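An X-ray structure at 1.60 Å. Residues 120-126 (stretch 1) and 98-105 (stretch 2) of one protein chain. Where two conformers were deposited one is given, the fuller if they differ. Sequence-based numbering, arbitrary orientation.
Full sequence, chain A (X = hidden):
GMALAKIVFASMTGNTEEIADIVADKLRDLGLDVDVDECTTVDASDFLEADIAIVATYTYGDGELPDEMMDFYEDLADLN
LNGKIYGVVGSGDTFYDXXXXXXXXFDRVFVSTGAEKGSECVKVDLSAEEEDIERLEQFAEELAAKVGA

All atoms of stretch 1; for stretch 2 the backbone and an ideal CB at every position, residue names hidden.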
# COMPACT_ATOMS: atom_id res chain seq x y z
N GLU A 120 8.96 2.56 6.69
CA GLU A 120 7.95 2.52 7.76
C GLU A 120 6.53 2.76 7.15
O GLU A 120 6.35 3.62 6.28
CB GLU A 120 8.39 3.55 8.80
CG GLU A 120 7.61 3.70 10.05
CD GLU A 120 8.21 4.79 10.99
OE1 GLU A 120 7.42 5.27 11.80
OE2 GLU A 120 9.42 5.18 10.93
N CYS A 121 5.54 2.05 7.62
CA CYS A 121 4.18 2.24 7.05
C CYS A 121 3.71 3.66 7.40
O CYS A 121 4.10 4.21 8.42
CB CYS A 121 3.22 1.15 7.59
SG CYS A 121 2.89 1.34 9.33
N VAL A 122 2.86 4.22 6.54
CA VAL A 122 2.33 5.58 6.72
C VAL A 122 0.83 5.47 6.96
O VAL A 122 0.12 5.07 6.04
CB VAL A 122 2.64 6.48 5.48
CG1 VAL A 122 2.14 7.92 5.75
CG2 VAL A 122 4.16 6.47 5.18
N LYS A 123 0.38 5.96 8.10
CA LYS A 123 -1.05 5.96 8.50
C LYS A 123 -1.51 7.43 8.58
O LYS A 123 -0.79 8.27 9.13
CB LYS A 123 -1.23 5.29 9.85
CG LYS A 123 -0.86 3.82 9.84
CD LYS A 123 -0.74 3.36 11.27
CE LYS A 123 -0.64 1.84 11.31
NZ LYS A 123 -0.19 1.35 12.65
N VAL A 124 -2.61 7.72 7.88
CA VAL A 124 -3.13 9.09 7.70
C VAL A 124 -4.53 9.12 8.34
O VAL A 124 -5.37 8.25 8.12
CB VAL A 124 -3.25 9.44 6.23
CG1 VAL A 124 -3.96 10.78 5.99
CG2 VAL A 124 -1.86 9.36 5.53
N ASP A 125 -4.78 10.14 9.14
CA ASP A 125 -6.13 10.32 9.73
C ASP A 125 -7.03 10.97 8.70
O ASP A 125 -6.80 12.12 8.31
CB ASP A 125 -6.01 11.21 10.98
CG ASP A 125 -7.18 10.98 11.99
OD1 ASP A 125 -7.03 11.38 13.14
OD2 ASP A 125 -8.20 10.37 11.67
N LEU A 126 -8.03 10.22 8.19
CA LEU A 126 -8.95 10.79 7.21
C LEU A 126 -8.23 11.41 6.01
O LEU A 126 -7.39 10.68 5.34
CB LEU A 126 -9.96 11.74 7.91
CG LEU A 126 -10.89 11.05 8.87
CD1 LEU A 126 -11.81 12.04 9.62
CD2 LEU A 126 -11.67 9.97 8.22
N UNK A 98 -9.77 1.14 16.11
CA UNK A 98 -8.90 0.25 15.36
C UNK A 98 -8.26 1.01 14.16
O UNK A 98 -8.29 0.55 13.02
CB UNK A 98 -9.69 -0.97 14.88
N UNK A 99 -7.74 2.20 14.46
CA UNK A 99 -7.15 3.13 13.51
C UNK A 99 -6.14 2.46 12.62
O UNK A 99 -5.08 2.01 13.06
CB UNK A 99 -6.49 4.30 14.25
N UNK A 100 -6.48 2.43 11.35
CA UNK A 100 -5.58 1.83 10.36
C UNK A 100 -5.14 0.41 10.70
O UNK A 100 -4.06 -0.02 10.22
CB UNK A 100 -4.34 2.71 10.20
N UNK A 101 -5.94 -0.39 11.40
CA UNK A 101 -5.51 -1.75 11.71
C UNK A 101 -5.32 -2.56 10.41
O UNK A 101 -4.47 -3.42 10.40
CB UNK A 101 -6.53 -2.43 12.63
N UNK A 102 -6.07 -2.28 9.34
CA UNK A 102 -5.84 -3.02 8.09
C UNK A 102 -4.39 -2.79 7.53
O UNK A 102 -3.85 -3.69 6.85
CB UNK A 102 -6.88 -2.59 7.05
N UNK A 103 -3.81 -1.61 7.79
CA UNK A 103 -2.41 -1.30 7.38
C UNK A 103 -1.45 -2.28 8.10
O UNK A 103 -0.60 -2.95 7.46
CB UNK A 103 -2.05 0.15 7.71
N UNK A 104 -1.66 -2.44 9.41
CA UNK A 104 -0.88 -3.37 10.20
C UNK A 104 -1.07 -4.80 9.71
O UNK A 104 -0.10 -5.57 9.58
CB UNK A 104 -1.26 -3.26 11.68
N UNK A 105 -2.30 -5.17 9.40
CA UNK A 105 -2.58 -6.53 8.92
C UNK A 105 -1.91 -6.85 7.59
O UNK A 105 -1.39 -7.95 7.39
CB UNK A 105 -4.09 -6.73 8.78

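Position 98 lies out of reach of stretch 1, with nothing of it within 5.5 Å of the ideal CB, so the strand sets no preference here and many side chains would do. Glu98 opens a type II turn: its O accepts a hydrogen bond from N of position 101 at 3.0 Å.

At position 99 the CA-to-CB bond points toward stretch 1, yet the ideal CB has no strand atom within 5.5 Å. A small side chain would fall short; a long or broad one could reach the aliphatic base of Lys123 and the backbone beyond it. Phe99, with chi1 in t, fills the gap. Its CE2 lies 3.8 Å from CB of Lys123 and its CZ 3.8 Å from O of Val124, both approached obliquely, while OD2 of Asp125 sits at the ring edge, 3.8 Å from CE1. The backbone O of Phe99 is bridged to NZ of Lys123 by a water, at 2.7 Å from O and 2.9 Å from NZ.

Position 100 has phi/psi of 53/30, a left-handed conformation that glycine or asparagine adopts readily. Its ideal CB, however, points toward the strand and stands 3.7 Å from CG of Lys123. A small side chain would suit, and at an N-cap serine, aspartate or asparagine is also common. Cys100 is compact: its CB packs 3.7 Å from CG of Lys123, and with chi1 in m its SG reaches 4.1 Å from O of Val124.

Position 101 begins the helix and points away, so many residues would do. Lys101 makes a long salt bridge, NZ to OE2 of Glu98 at 3.9 Å. Positions 102 and 105 are out of reach, so the strand sets no preference and any residue that a helix tolerates would do; they are Ala102 and Asp105.

Position 103 points toward the strand, its ideal CB 4.2 Å from CE of Lys123 and 5.3 Å from SG of Cys121. These neighbours favour a modest apolar side chain, such as valine, isoleucine or leucine. In Val103, CG1 meets CB of Cys121 at 3.8 Å and CE of Lys123 at 4.1 Å.

At position 104 CA-to-CB runs sideways, but the ideal CB is 4.8 Å from NZ of Lys123. That ammonium calls for an acceptor, ideally an acidic one; asparagine could also accept, without the charge. With chi1 in m, the end of Asp104 comes nearer: its OD1 takes a hydrogen bond from NZ of Lys123 at 2.8 Å, within a salt bridge.

Stretch 2 (98-105) EFCKAVDD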
# COMPACT_ATOMS: atom_id res chain seq x y z
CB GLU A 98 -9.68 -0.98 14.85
CG GLU A 98 -10.25 -1.94 15.94
CD GLU A 98 -9.20 -2.56 16.86
OE1 GLU A 98 -9.56 -2.97 17.99
OE2 GLU A 98 -8.01 -2.65 16.48
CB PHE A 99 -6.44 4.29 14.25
CG PHE A 99 -5.84 5.33 13.38
CD1 PHE A 99 -6.62 6.33 12.88
CD2 PHE A 99 -4.48 5.31 13.07
CE1 PHE A 99 -6.05 7.32 12.10
CE2 PHE A 99 -3.90 6.28 12.31
CZ PHE A 99 -4.69 7.27 11.78
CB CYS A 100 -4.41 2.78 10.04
SG CYS A 100 -4.85 4.29 9.18
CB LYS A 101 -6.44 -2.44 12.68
CG LYS A 101 -6.10 -3.90 12.88
CD LYS A 101 -6.70 -4.37 14.15
CE LYS A 101 -6.47 -5.86 14.30
NZ LYS A 101 -6.58 -6.23 15.74
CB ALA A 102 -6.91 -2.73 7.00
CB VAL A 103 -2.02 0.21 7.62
CG1 VAL A 103 -0.52 0.43 7.42
CG2 VAL A 103 -2.90 1.17 6.82
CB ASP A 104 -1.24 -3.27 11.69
CG ASP A 104 -0.69 -2.08 12.34
OD1 ASP A 104 0.09 -1.29 11.75
OD2 ASP A 104 -1.05 -1.90 13.53
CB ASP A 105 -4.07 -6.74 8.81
CG ASP A 105 -4.78 -6.70 10.16
OD1 ASP A 105 -4.13 -6.79 11.22
OD2 ASP A 105 -5.98 -6.48 10.07
O HOH W 1 -2.65 1.90 14.17
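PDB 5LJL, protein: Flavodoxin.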